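Local coordinates for ABC transporter periplasmic substrate-binding protein (Desulfovibrio alaskensis, PDB 5MY5) that binds tungstate selectively in the periplasm of this sulphate-reducing bacterium and probably delivers it to the membrane components of an ABC transporter, at residues G40-L45 against I55-T60; T172-G175 against N181-A184. The protein carries 2 engineered substitutions. All blocks are in the same frame, centred on the assembly; numbering follows the deposited sequence.

Interaction 1. Residues G40-L45 against I55-T60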
ATOM      1  N   GLY A  40      -7.158   0.186   8.910  1.00 19.82           N
ATOM      2  CA  GLY A  40      -7.511  -0.128  10.296  1.00 21.13           C
ATOM      3  C   GLY A  40      -6.660  -1.184  10.984  1.00 21.80           C
ATOM      4  O   GLY A  40      -6.937  -1.530  12.149  1.00 20.54           O
ATOM      5  N   LEU A  41      -5.620  -1.687  10.311  1.00 18.87           N
ATOM      6  CA  LEU A  41      -4.729  -2.705  10.891  1.00 18.54           C
ATOM      7  C   LEU A  41      -4.171  -2.253  12.256  1.00 18.41           C
ATOM      8  O   LEU A  41      -4.139  -3.091  13.159  1.00 18.84           O
ATOM      9  CB  LEU A  41      -3.597  -3.046   9.936  1.00 18.14           C
ATOM     10  CG  LEU A  41      -2.590  -4.096  10.478  1.00 18.70           C
ATOM     11  CD1 LEU A  41      -3.203  -5.431  10.626  1.00 18.32           C
ATOM     12  CD2 LEU A  41      -1.332  -4.134   9.579  1.00 18.59           C
ATOM     13  N   LEU A  42      -3.677  -1.059  12.367  1.00 18.92           N
ATOM     14  CA  LEU A  42      -3.051  -0.584  13.607  1.00 17.15           C
ATOM     15  C   LEU A  42      -4.055  -0.462  14.741  1.00 20.83           C
ATOM     16  O   LEU A  42      -3.709  -0.674  15.888  1.00 18.78           O
ATOM     17  CB  LEU A  42      -2.346   0.776  13.413  1.00 18.68           C
ATOM     18  CG  LEU A  42      -1.082   0.670  12.529  1.00 18.64           C
ATOM     19  CD1 LEU A  42      -0.568   2.052  12.244  1.00 17.99           C
ATOM     20  CD2 LEU A  42       0.015  -0.207  13.152  1.00 21.63           C
ATOM     21  N   ASP A  43      -5.329  -0.168  14.416  1.00 18.80           N
ATOM     22  CA  ASP A  43      -6.363  -0.159  15.468  1.00 20.02           C
ATOM     23  C   ASP A  43      -6.553  -1.528  16.060  1.00 22.67           C
ATOM     24  O   ASP A  43      -6.946  -1.599  17.232  1.00 26.75           O
ATOM     25  CB  ASP A  43      -7.688   0.335  14.907  1.00 24.95           C
ATOM     26  CG  ASP A  43      -7.616   1.743  14.434  1.00 25.57           C
ATOM     27  OD1 ASP A  43      -7.163   2.610  15.154  1.00 30.80           O
ATOM     28  OD2 ASP A  43      -8.050   2.048  13.300  1.00 35.62           O
ATOM     29  N   ASP A  44      -6.370  -2.578  15.294  1.00 21.28           N
ATOM     30  CA  ASP A  44      -6.364  -3.950  15.822  1.00 24.12           C
ATOM     31  C   ASP A  44      -5.105  -4.331  16.518  1.00 24.23           C
ATOM     32  O   ASP A  44      -5.125  -4.984  17.572  1.00 25.17           O
ATOM     33  CB  ASP A  44      -6.586  -4.940  14.662  1.00 29.90           C
ATOM     34  CG  ASP A  44      -7.927  -5.564  14.662  1.00 39.57           C
ATOM     35  OD1 ASP A  44      -8.935  -4.801  14.717  1.00 45.17           O
ATOM     36  OD2 ASP A  44      -7.939  -6.814  14.573  1.00 40.80           O
ATOM     37  N   LEU A  45      -3.940  -3.979  15.935  1.00 19.99           N
ATOM     38  CA  LEU A  45      -2.652  -4.410  16.462  1.00 20.84           C
ATOM     39  C   LEU A  45      -2.263  -3.680  17.715  1.00 21.38           C
ATOM     40  O   LEU A  45      -1.614  -4.286  18.607  1.00 21.05           O
ATOM     41  CB  LEU A  45      -1.535  -4.223  15.394  1.00 19.79           C
ATOM     42  CG  LEU A  45      -1.620  -5.170  14.238  1.00 22.37           C
ATOM     43  CD1 LEU A  45      -0.424  -4.882  13.305  1.00 23.36           C
ATOM     44  CD2 LEU A  45      -1.659  -6.687  14.585  1.00 25.15           C
ATOM     45  N   ILE A  55       3.825  -1.446  26.241  1.00 18.69           N
ATOM     46  CA  ILE A  55       4.185  -0.202  25.585  1.00 17.99           C
ATOM     47  C   ILE A  55       2.965   0.309  24.866  1.00 18.36           C
ATOM     48  O   ILE A  55       2.332  -0.432  24.171  1.00 19.86           O
ATOM     49  CB  ILE A  55       5.350  -0.429  24.569  1.00 16.69           C
ATOM     50  CG1 ILE A  55       6.573  -0.964  25.277  1.00 17.41           C
ATOM     51  CG2 ILE A  55       5.608   0.901  23.810  1.00 17.71           C
ATOM     52  CD1 ILE A  55       7.579  -1.526  24.296  1.00 17.93           C
ATOM     53  N   GLU A  56       2.605   1.603  25.062  1.00 19.57           N
ATOM     54  CA  GLU A  56       1.550   2.278  24.327  1.00 19.24           C
ATOM     55  C   GLU A  56       2.090   2.785  22.948  1.00 19.99           C
ATOM     56  O   GLU A  56       3.142   3.417  22.927  1.00 20.33           O
ATOM     57  CB  GLU A  56       1.003   3.499  25.114  1.00 22.25           C
ATOM     58  CG  GLU A  56      -0.133   4.224  24.363  1.00 23.88           C
ATOM     59  CD  GLU A  56      -0.606   5.542  25.024  1.00 27.79           C
ATOM     60  OE1 GLU A  56      -0.048   5.950  26.038  1.00 35.65           O
ATOM     61  OE2 GLU A  56      -1.425   6.227  24.386  1.00 31.51           O
ATOM     62  N   LEU A  57       1.396   2.433  21.863  1.00 17.62           N
ATOM     63  CA  LEU A  57       1.780   2.893  20.502  1.00 16.87           C
ATOM     64  C   LEU A  57       0.861   4.009  20.096  1.00 18.47           C
ATOM     65  O   LEU A  57      -0.347   3.850  20.054  1.00 20.34           O
ATOM     66  CB  LEU A  57       1.649   1.759  19.486  1.00 19.71           C
ATOM     67  CG  LEU A  57       1.951   2.084  18.028  1.00 20.46           C
ATOM     68  CD1 LEU A  57       3.430   2.384  17.785  1.00 21.78           C
ATOM     69  CD2 LEU A  57       1.482   0.976  17.058  1.00 20.80           C
ATOM     70  N   ARG A  58       1.461   5.143  19.719  1.00 16.32           N
ATOM     71  CA  ARG A  58       0.755   6.306  19.194  1.00 17.89           C
ATOM     72  C   ARG A  58       1.263   6.498  17.792  1.00 18.69           C
ATOM     73  O   ARG A  58       2.467   6.443  17.549  1.00 20.74           O
ATOM     74  CB  ARG A  58       0.931   7.536  20.039  1.00 20.71           C
ATOM     75  CG  ARG A  58       0.309   7.463  21.415  1.00 22.39           C
ATOM     76  CD  ARG A  58       0.590   8.746  22.178  1.00 25.71           C
ATOM     77  NE  ARG A  58       0.274   8.604  23.606  1.00 28.95           N
ATOM     78  CZ  ARG A  58       0.740   9.445  24.530  1.00 31.74           C
ATOM     79  NH1 ARG A  58       1.516  10.488  24.212  1.00 37.29           N
ATOM     80  NH2 ARG A  58       0.480   9.201  25.813  1.00 37.42           N
ATOM     81  N   TRP A  59       0.382   6.800  16.865  1.00 18.16           N
ATOM     82  CA  TRP A  59       0.852   6.987  15.509  1.00 18.39           C
ATOM     83  C   TRP A  59       0.220   8.214  14.877  1.00 21.87           C
ATOM     84  O   TRP A  59      -0.854   8.572  15.234  1.00 24.48           O
ATOM     85  CB  TRP A  59       0.661   5.771  14.616  1.00 19.15           C
ATOM     86  CG  TRP A  59      -0.711   5.318  14.349  1.00 18.76           C
ATOM     87  CD1 TRP A  59      -1.480   5.599  13.254  1.00 21.37           C
ATOM     88  CD2 TRP A  59      -1.486   4.484  15.195  1.00 20.22           C
ATOM     89  NE1 TRP A  59      -2.692   4.973  13.363  1.00 21.91           N
ATOM     90  CE2 TRP A  59      -2.731   4.287  14.550  1.00 22.30           C
ATOM     91  CE3 TRP A  59      -1.233   3.830  16.414  1.00 21.15           C
ATOM     92  CZ2 TRP A  59      -3.766   3.532  15.132  1.00 23.24           C
ATOM     93  CZ3 TRP A  59      -2.270   3.087  17.003  1.00 23.92           C
ATOM     94  CH2 TRP A  59      -3.506   2.912  16.337  1.00 23.07           C
ATOM     95  N   THR A  60       0.916   8.829  13.954  1.00 18.87           N
ATOM     96  CA  THR A  60       0.362   9.844  13.113  1.00 20.61           C
ATOM     97  C   THR A  60       0.500   9.357  11.697  1.00 18.93           C
ATOM     98  O   THR A  60       1.606   8.832  11.293  1.00 20.05           O
ATOM     99  CB  THR A  60       1.199  11.097  13.301  1.00 21.12           C
ATOM    100  OG1 THR A  60       0.928  11.557  14.651  1.00 29.92           O
ATOM    101  CG2 THR A  60       0.786  12.206  12.379  1.00 24.06           C
TER
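L42 and W59 mark the closest approach of the two backbones, with 8.7 Å between L42 CA and W59 CA, where the first turn of helix 41-53 runs alongside strand 56-60, nearly antiparallel (168°), with the axes 10.2 Å apart. The leucine covers one face of the indole. Its CD1 sits squarely over the five-membered ring of W59, 3.7 Å from the centroid and only 4° off the normal, a CH-pi contact. Its CB lies on the same face but nearer the rim, 3.5 Å from W59 CZ2. The carbonyl oxygen of L42 lies over that face too, past the rim, with L42 O 3.6 Å from W59 CH2. In W59, chi1 of 63° sets CG between the backbone N and the carbonyl carbon, carrying the indole toward the helix. D43 arrives from another direction: its OD1 meets W59 CZ2 in the ring plane at 3.5 Å, where a carboxylate oxygen faces the slightly positive C-H rim. At the pyrrole end, W59 NE1 is hydrogen-bonded to D37. L42 also spends its other methyl on the strand, CD2 touching L57 CD2 at 4.3 Å. On the reverse side of the strand R58 and E56 form a salt bridge, R58 NE to E56 OE2 at 3.0 Å, nearly straight and in the guanidinium plane. G40, at positive phi, ends helix 34-39 and N-caps the next. Strand 27-33, these two helices and strand 56-62 form a beta-alpha-beta crossover, the two strands pairing in parallel through backbone bonds such as R58 with L28 and M30. Helix 239-250 packs beside them, M249 against L45 and F245 against L57.

Interaction 2. Residues T172-G175 against N181-A184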
ATOM      1  N   THR A 172      -8.055  11.024 -13.906  1.00 19.95           N
ATOM      2  CA  THR A 172      -9.140  11.690 -13.200  1.00 19.02           C
ATOM      3  C   THR A 172      -8.707  12.927 -12.417  1.00 21.31           C
ATOM      4  O   THR A 172      -9.525  13.803 -12.191  1.00 22.94           O
ATOM      5  CB  THR A 172      -9.835  10.684 -12.241  1.00 19.41           C
ATOM      6  OG1 THR A 172      -8.935  10.284 -11.263  1.00 20.16           O
ATOM      7  CG2 THR A 172     -10.370   9.490 -13.055  1.00 19.15           C
ATOM      8  N   GLY A 173      -7.528  12.874 -11.863  1.00 20.13           N
ATOM      9  CA  GLY A 173      -7.077  13.810 -10.885  1.00 21.76           C
ATOM     10  C   GLY A 173      -7.811  13.652  -9.566  1.00 24.00           C
ATOM     11  O   GLY A 173      -7.750  14.553  -8.727  1.00 27.34           O
ATOM     12  N   GLN A 174      -8.375  12.473  -9.295  1.00 21.17           N
ATOM     13  CA  GLN A 174      -9.200  12.241  -8.083  1.00 18.38           C
ATOM     14  C   GLN A 174      -8.729  11.061  -7.287  1.00 19.43           C
ATOM     15  O   GLN A 174      -7.826  10.348  -7.723  1.00 18.87           O
ATOM     16  CB  GLN A 174     -10.648  12.060  -8.466  1.00 20.52           C
ATOM     17  CG  GLN A 174     -11.278  13.253  -9.159  1.00 21.29           C
ATOM     18  CD  GLN A 174     -12.701  12.992  -9.612  1.00 22.65           C
ATOM     19  OE1 GLN A 174     -12.963  12.379 -10.657  1.00 30.42           O
ATOM     20  NE2 GLN A 174     -13.679  13.489  -8.821  1.00 23.87           N
ATOM     21  N   GLY A 175      -9.285  10.852  -6.081  1.00 17.35           N
ATOM     22  CA  GLY A 175      -8.984   9.744  -5.275  1.00 18.42           C
ATOM     23  C   GLY A 175      -9.486   8.416  -5.778  1.00 15.73           C
ATOM     24  O   GLY A 175     -10.081   8.268  -6.857  1.00 17.55           O
ATOM     25  N   ASN A 181     -15.234   4.696  -9.725  1.00 17.50           N
ATOM     26  CA  ASN A 181     -16.512   5.127 -10.288  1.00 18.78           C
ATOM     27  C   ASN A 181     -16.450   5.643 -11.712  1.00 18.54           C
ATOM     28  O   ASN A 181     -17.286   5.254 -12.519  1.00 21.97           O
ATOM     29  CB  ASN A 181     -17.278   6.015  -9.324  1.00 21.95           C
ATOM     30  CG  ASN A 181     -17.872   5.152  -8.159  1.00 25.09           C
ATOM     31  OD1 ASN A 181     -18.754   4.343  -8.429  1.00 34.45           O
ATOM     32  ND2 ASN A 181     -17.285   5.168  -7.035  1.00 30.00           N
ATOM     33  N   VAL A 182     -15.358   6.339 -12.083  1.00 20.52           N
ATOM     34  CA  VAL A 182     -15.207   6.674 -13.477  1.00 19.64           C
ATOM     35  C   VAL A 182     -14.961   5.470 -14.375  1.00 18.59           C
ATOM     36  O   VAL A 182     -15.595   5.331 -15.443  1.00 19.25           O
ATOM     37  CB  VAL A 182     -14.080   7.692 -13.671  1.00 20.35           C
ATOM     38  CG1 VAL A 182     -13.795   7.867 -15.170  1.00 19.88           C
ATOM     39  CG2 VAL A 182     -14.419   8.998 -12.953  1.00 19.40           C
ATOM     40  N   ALA A 183     -14.159   4.504 -13.927  1.00 18.16           N
ATOM     41  CA  ALA A 183     -13.939   3.259 -14.682  1.00 18.30           C
ATOM     42  C   ALA A 183     -15.278   2.538 -14.813  1.00 19.51           C
ATOM     43  O   ALA A 183     -15.595   2.054 -15.922  1.00 21.01           O
ATOM     44  CB  ALA A 183     -12.921   2.390 -14.034  1.00 17.99           C
ATOM     45  N   ALA A 184     -16.124   2.543 -13.763  1.00 18.74           N
ATOM     46  CA  ALA A 184     -17.432   1.898 -13.911  1.00 20.48           C
ATOM     47  C   ALA A 184     -18.326   2.587 -14.928  1.00 22.20           C
ATOM     48  O   ALA A 184     -18.906   1.900 -15.760  1.00 23.16           O
ATOM     49  CB  ALA A 184     -18.137   1.789 -12.580  1.00 22.04           C
TER
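T172 meets V182 methyl to methyl, CG2 of the threonine 4.1 Å from CG2 of the valine, where the loop leaving strand 169-171 passes the middle of helix 176-186. The two side chains run alongside one another, pointing opposite ways, and T172 CG2 is also 4.2 Å from V182 CB. These are ordinary van der Waals distances, and the touch buries only 79 Å² in all. The tighter part is this methyl pair, backed by V139 of strand 138-140, which touches both T172 and V182. There T172 is held by its hydroxyl as well. With OG1 between the backbone N and the carbonyl carbon (chi1 64°), the hydroxyl both closes an ST turn, Q174 N to T172 OG1 3.0 Å at 152°, and bonds to T179 OG1 in the first turn of the helix, while CG2 is left to meet V182. Strands 169-171 and 189-193 run parallel to 138-140 and flank it, and helix 176-186 bridges them, a beta-alpha-beta crossover that skips the strand between. The bend belongs to the entry into that helix: G173 takes a positive phi, and G175 stands at the N-cap, its carbonyl oxygen hydrogen-bonded to T179 OG1. Toward the surface the contact thins out. Q174 is extended through CG (chi2 176°), and its end brings just OE1 to within 4.3 Å of V182 CG2, a polar oxygen beside a methyl and no hydrogen bond. The backbone of Q174 has a firm partner, its O accepting from NE of R141.

Overall arrangement
From the N terminus, strand 27-33 leads through helices 34-39 and 41-53 into strand 56-62, and interaction 1 closes the helical loop of nine residues between its segments. The chain builds strand 78-81, crosses on the long strand 100-112, and adds strands 138-140 and 169-171. Interaction 2 then closes a shorter, five-residue helical loop. The two are in series, neither enclosing nor crossing the other. The centres of interactions 1 and 2 lie about 31 Å apart, and the two do not meet. Interaction 1 ties helix 41-53 to strand 56-62, interaction 2 ties helix 176-186 to the loop leading into it, far apart along the branched strand network, consistent with the two-lobed build of periplasmic binding proteins.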